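Local atomic coordinates of extracellular solute-binding protein family 1 (PDB entry 4OVJ), a protein that probably captures a solute outside the cell and delivers it to an ABC-type importer. Residues 128-140 with 289-301. Residues are numbered along the deposited sequence; the frame is centred on the assembly and turned at random.
Sequences GLYGIPNALNNYA and GLYIKPSQFWSIY. With SO4 (sulfate ion), chain B.
Asn134 lies between Trp298 and Gln296, and its side chain serves both. Its CB sits over the five-membered ring of Trp298, 3.6 Å from the centroid and 29° off the normal, a CH-pi contact. The amide meets the indole plane at 70°, with ND2 above the same ring system, offset toward the rim. Because chi1 of 61° sets CG between the backbone N and the carbonyl carbon, ND2 also reaches Gln296 OE1 at 3.0 Å, on a lone pair in the carbonyl plane; Arg331 NE donates to that same oxygen. An alanine replacing Trp298 would strip the indole from Asn134, whose amide would probably be freer to turn away from Gln296. Next along the strand, Pro133 CG packs 3.6 Å from Phe297 CE2, and Pro133 CB touches Pro294 CB. Farther along, Leu136 CD2 lies 3.6 Å from Ile292 CG2. The paired Ile132 and Trp298 exchange two backbone hydrogen bonds, Ile132 N to Trp298 O and Trp298 N to Ile132 O, both 2.9 Å, and Asn137 and Lys293 likewise form a pair of backbone hydrogen bonds. At one end Ser299 OG donates to Tyr130 O (2.7 Å). These two interrupted antiparallel strands run through the middle of the chain, consistent with the interdomain hinge of a two-lobed periplasmic-binding-protein fold.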
loop_
_atom_site.group_PDB
_atom_site.type_symbol
_atom_site.label_atom_id
_atom_site.label_comp_id
_atom_site.label_asym_id
_atom_site.label_seq_id
_atom_site.Cartn_x
_atom_site.Cartn_y
_atom_site.Cartn_z
ATOM N N GLY A 128 13.246 16.306 8.299
ATOM C CA GLY A 128 14.343 15.562 7.673
ATOM C C GLY A 128 13.774 14.376 6.925
ATOM O O GLY A 128 12.701 13.868 7.290
ATOM N N LEU A 129 14.485 13.935 5.891
ATOM C CA LEU A 129 14.078 12.763 5.108
ATOM C C LEU A 129 14.957 11.589 5.521
ATOM O O LEU A 129 16.145 11.578 5.243
ATOM C CB LEU A 129 14.234 13.050 3.614
ATOM C CG LEU A 129 14.009 11.890 2.650
ATOM C CD1 LEU A 129 12.580 11.386 2.726
ATOM C CD2 LEU A 129 14.382 12.301 1.228
ATOM N N TYR A 130 14.375 10.593 6.173
ATOM C CA TYR A 130 15.175 9.519 6.770
ATOM C C TYR A 130 15.049 8.150 6.116
ATOM O O TYR A 130 15.739 7.205 6.494
ATOM C CB TYR A 130 14.883 9.456 8.267
ATOM C CG TYR A 130 15.336 10.732 8.940
ATOM C CD1 TYR A 130 16.686 10.977 9.161
ATOM C CD2 TYR A 130 14.419 11.699 9.326
ATOM C CE1 TYR A 130 17.114 12.136 9.768
ATOM C CE2 TYR A 130 14.835 12.869 9.932
ATOM C CZ TYR A 130 16.183 13.084 10.153
ATOM O OH TYR A 130 16.590 14.246 10.751
ATOM N N GLY A 131 14.173 8.049 5.137
ATOM C CA GLY A 131 14.036 6.835 4.358
ATOM C C GLY A 131 13.359 7.167 3.052
ATOM O O GLY A 131 12.554 8.082 2.982
ATOM N N ILE A 132 13.693 6.413 2.017
ATOM C CA ILE A 132 13.032 6.554 0.731
ATOM C C ILE A 132 12.242 5.269 0.431
ATOM O O ILE A 132 12.799 4.166 0.473
ATOM C CB ILE A 132 14.034 6.880 -0.375
ATOM C CG1 ILE A 132 14.769 8.195 -0.012
ATOM C CG2 ILE A 132 13.298 7.022 -1.699
ATOM C CD1 ILE A 132 15.881 8.571 -0.950
ATOM N N PRO A 133 10.927 5.405 0.179
ATOM C CA PRO A 133 10.136 4.218 -0.120
ATOM C C PRO A 133 10.727 3.478 -1.295
ATOM O O PRO A 133 11.184 4.112 -2.254
ATOM C CB PRO A 133 8.757 4.793 -0.462
ATOM C CG PRO A 133 8.690 6.055 0.322
ATOM C CD PRO A 133 10.078 6.615 0.233
ATOM N N ASN A 134 10.757 2.157 -1.213
ATOM C CA ASN A 134 11.375 1.360 -2.266
ATOM C C ASN A 134 10.365 0.698 -3.209
ATOM O O ASN A 134 10.728 0.239 -4.287
ATOM C CB ASN A 134 12.376 0.348 -1.691
ATOM C CG ASN A 134 11.757 -0.660 -0.744
ATOM O OD1 ASN A 134 10.542 -0.863 -0.709
ATOM N ND2 ASN A 134 12.612 -1.309 0.050
ATOM N N ALA A 135 9.105 0.667 -2.806
ATOM C CA ALA A 135 8.047 0.049 -3.592
ATOM C C ALA A 135 6.706 0.544 -3.088
ATOM O O ALA A 135 6.591 1.011 -1.956
ATOM C CB ALA A 135 8.117 -1.463 -3.508
ATOM N N LEU A 136 5.693 0.418 -3.931
ATOM C CA LEU A 136 4.417 1.082 -3.728
ATOM C C LEU A 136 3.215 0.151 -3.878
ATOM O O LEU A 136 3.279 -0.865 -4.562
ATOM C CB LEU A 136 4.268 2.176 -4.778
ATOM C CG LEU A 136 5.406 3.189 -4.881
ATOM C CD1 LEU A 136 5.100 4.207 -5.970
ATOM C CD2 LEU A 136 5.620 3.892 -3.547
ATOM N N ASN A 137 2.115 0.537 -3.241
ATOM C CA ASN A 137 0.818 -0.061 -3.482
ATOM C C ASN A 137 -0.247 1.015 -3.281
ATOM O O ASN A 137 -0.029 1.997 -2.585
ATOM C CB ASN A 137 0.603 -1.223 -2.527
ATOM C CG ASN A 137 -0.334 -2.299 -3.060
ATOM O OD1 ASN A 137 -0.988 -2.169 -4.103
ATOM N ND2 ASN A 137 -0.386 -3.397 -2.321
ATOM N N ASN A 138 -1.407 0.830 -3.884
ATOM C CA ASN A 138 -2.538 1.696 -3.605
ATOM C C ASN A 138 -3.837 1.007 -3.996
ATOM O O ASN A 138 -3.828 -0.010 -4.678
ATOM C CB ASN A 138 -2.393 3.038 -4.327
ATOM C CG ASN A 138 -2.270 2.893 -5.827
ATOM O OD1 ASN A 138 -1.163 2.854 -6.366
ATOM N ND2 ASN A 138 -3.410 2.832 -6.521
ATOM N N TYR A 139 -4.948 1.566 -3.541
ATOM C CA TYR A 139 -6.254 1.037 -3.885
ATOM C C TYR A 139 -6.591 1.269 -5.351
ATOM O O TYR A 139 -6.187 2.266 -5.955
ATOM C CB TYR A 139 -7.328 1.681 -3.011
ATOM C CG TYR A 139 -7.466 1.040 -1.649
ATOM C CD1 TYR A 139 -7.773 -0.306 -1.530
ATOM C CD2 TYR A 139 -7.342 1.794 -0.477
ATOM C CE1 TYR A 139 -7.922 -0.907 -0.288
ATOM C CE2 TYR A 139 -7.492 1.200 0.767
ATOM C CZ TYR A 139 -7.786 -0.150 0.848
ATOM O OH TYR A 139 -7.933 -0.756 2.067
ATOM N N ALA A 140 -7.341 0.333 -5.907
ATOM C CA ALA A 140 -7.896 0.452 -7.248
ATOM C C ALA A 140 -9.218 -0.292 -7.274
ATOM O O ALA A 140 -9.458 -1.170 -6.447
ATOM C CB ALA A 140 -6.954 -0.177 -8.252
ATOM N N GLY A 289 -9.031 11.025 -0.915
ATOM C CA GLY A 289 -8.806 9.890 -0.036
ATOM C C GLY A 289 -7.570 9.079 -0.355
ATOM O O GLY A 289 -6.993 8.445 0.534
ATOM N N LEU A 290 -7.169 9.057 -1.624
ATOM C CA LEU A 290 -6.155 8.112 -2.056
ATOM C C LEU A 290 -4.788 8.488 -1.499
ATOM O O LEU A 290 -4.430 9.659 -1.441
ATOM C CB LEU A 290 -6.091 8.065 -3.573
ATOM C CG LEU A 290 -5.390 6.856 -4.199
ATOM C CD1 LEU A 290 -6.114 5.551 -3.877
ATOM C CD2 LEU A 290 -5.286 7.066 -5.707
ATOM N N TYR A 291 -4.052 7.469 -1.089
ATOM C CA TYR A 291 -2.647 7.580 -0.706
ATOM C C TYR A 291 -1.909 6.413 -1.334
ATOM O O TYR A 291 -2.506 5.401 -1.708
ATOM C CB TYR A 291 -2.470 7.528 0.814
ATOM C CG TYR A 291 -3.050 6.280 1.447
ATOM C CD1 TYR A 291 -4.415 6.178 1.709
ATOM C CD2 TYR A 291 -2.246 5.184 1.729
ATOM C CE1 TYR A 291 -4.961 5.025 2.258
ATOM C CE2 TYR A 291 -2.780 4.036 2.288
ATOM C CZ TYR A 291 -4.142 3.957 2.532
ATOM O OH TYR A 291 -4.672 2.816 3.082
ATOM N N ILE A 292 -0.603 6.563 -1.435
ATOM C CA ILE A 292 0.273 5.489 -1.853
ATOM C C ILE A 292 0.899 4.909 -0.597
ATOM O O ILE A 292 1.470 5.633 0.201
ATOM C CB ILE A 292 1.386 5.992 -2.798
ATOM C CG1 ILE A 292 0.820 6.879 -3.907
ATOM C CG2 ILE A 292 2.143 4.814 -3.382
ATOM C CD1 ILE A 292 -0.256 6.237 -4.746
ATOM N N LYS A 293 0.803 3.602 -0.433
ATOM C CA LYS A 293 1.378 2.946 0.731
ATOM C C LYS A 293 2.812 2.566 0.384
ATOM O O LYS A 293 3.034 1.854 -0.584
ATOM C CB LYS A 293 0.579 1.694 1.061
ATOM C CG LYS A 293 1.063 0.928 2.280
ATOM C CD LYS A 293 0.141 -0.256 2.552
ATOM C CE LYS A 293 0.808 -1.277 3.452
ATOM N NZ LYS A 293 0.861 -0.783 4.849
ATOM N N PRO A 294 3.794 3.055 1.162
ATOM C CA PRO A 294 5.167 2.608 0.963
ATOM C C PRO A 294 5.358 1.206 1.531
ATOM O O PRO A 294 5.034 0.952 2.697
ATOM C CB PRO A 294 5.977 3.648 1.735
ATOM C CG PRO A 294 5.080 4.044 2.860
ATOM C CD PRO A 294 3.666 3.932 2.348
ATOM N N SER A 295 5.854 0.279 0.722
ATOM C CA SER A 295 6.006 -1.088 1.199
ATOM C C SER A 295 7.063 -1.150 2.297
ATOM O O SER A 295 6.895 -1.821 3.312
ATOM C CB SER A 295 6.417 -1.996 0.052
ATOM O OG SER A 295 5.452 -1.911 -0.977
ATOM N N GLN A 296 8.162 -0.469 2.034
ATOM C CA GLN A 296 9.340 -0.448 2.893
ATOM C C GLN A 296 10.146 0.754 2.461
ATOM O O GLN A 296 9.759 1.450 1.531
ATOM C CB GLN A 296 10.227 -1.695 2.742
ATOM C CG GLN A 296 9.576 -2.994 2.342
ATOM C CD GLN A 296 10.595 -4.060 2.025
ATOM O OE1 GLN A 296 11.672 -3.769 1.470
ATOM N NE2 GLN A 296 10.274 -5.292 2.360
ATOM N N PHE A 297 11.264 0.992 3.128
ATOM C CA PHE A 297 12.140 2.120 2.855
ATOM C C PHE A 297 13.588 1.669 2.816
ATOM O O PHE A 297 13.965 0.719 3.501
ATOM C CB PHE A 297 12.074 3.177 3.967
ATOM C CG PHE A 297 10.745 3.819 4.144
ATOM C CD1 PHE A 297 9.743 3.175 4.851
ATOM C CD2 PHE A 297 10.503 5.103 3.659
ATOM C CE1 PHE A 297 8.502 3.760 5.011
ATOM C CE2 PHE A 297 9.267 5.699 3.843
ATOM C CZ PHE A 297 8.262 5.018 4.505
ATOM N N TRP A 298 14.404 2.395 2.053
ATOM C CA TRP A 298 15.851 2.343 2.195
ATOM C C TRP A 298 16.280 3.508 3.084
ATOM O O TRP A 298 15.907 4.649 2.832
ATOM C CB TRP A 298 16.573 2.484 0.857
ATOM C CG TRP A 298 16.178 1.529 -0.205
ATOM C CD1 TRP A 298 15.795 1.859 -1.467
ATOM C CD2 TRP A 298 16.121 0.098 -0.130
ATOM N NE1 TRP A 298 15.515 0.734 -2.188
ATOM C CE2 TRP A 298 15.701 -0.365 -1.393
ATOM C CE3 TRP A 298 16.379 -0.838 0.878
ATOM C CZ2 TRP A 298 15.526 -1.714 -1.666
ATOM C CZ3 TRP A 298 16.215 -2.179 0.596
ATOM C CH2 TRP A 298 15.798 -2.602 -0.664
ATOM N N SER A 299 17.088 3.201 4.098
ATOM C CA SER A 299 17.655 4.203 4.983
ATOM C C SER A 299 19.174 3.977 5.077
ATOM O O SER A 299 19.680 2.880 4.810
ATOM C CB SER A 299 17.020 4.101 6.369
ATOM O OG SER A 299 15.639 4.464 6.377
ATOM N N ILE A 300 19.885 5.024 5.454
ATOM C CA ILE A 300 21.327 4.984 5.612
ATOM C C ILE A 300 21.674 5.332 7.061
ATOM O O ILE A 300 21.068 6.220 7.658
ATOM C CB ILE A 300 22.017 5.955 4.637
ATOM C CG1 ILE A 300 21.723 5.552 3.195
ATOM C CG2 ILE A 300 23.536 6.005 4.858
ATOM C CD1 ILE A 300 22.190 6.543 2.152
ATOM N N TYR A 301 22.665 4.632 7.612
ATOM C CA TYR A 301 23.140 4.896 8.965
ATOM C C TYR A 301 23.693 6.309 9.074
ATOM O O TYR A 301 24.523 6.715 8.261
ATOM C CB TYR A 301 24.235 3.897 9.310
ATOM C CG TYR A 301 24.776 3.930 10.716
ATOM C CD1 TYR A 301 23.968 4.240 11.799
ATOM C CD2 TYR A 301 26.103 3.581 10.959
ATOM C CE1 TYR A 301 24.475 4.241 13.093
ATOM C CE2 TYR A 301 26.614 3.564 12.241
ATOM C CZ TYR A 301 25.803 3.893 13.304
ATOM O OH TYR A 301 26.332 3.878 14.578
HETATM S S SO4 B . -8.098 -4.270 2.871
HETATM O O1 SO4 B . -8.798 -4.815 4.051
HETATM O O2 SO4 B . -6.826 -3.610 3.262
HETATM O O3 SO4 B . -7.760 -5.379 1.956
HETATM O O4 SO4 B . -9.000 -3.322 2.187
HETATM O O HOH W 1 18.467 7.509 6.090
HETATM O O HOH W 2 -4.471 3.501 -1.370
#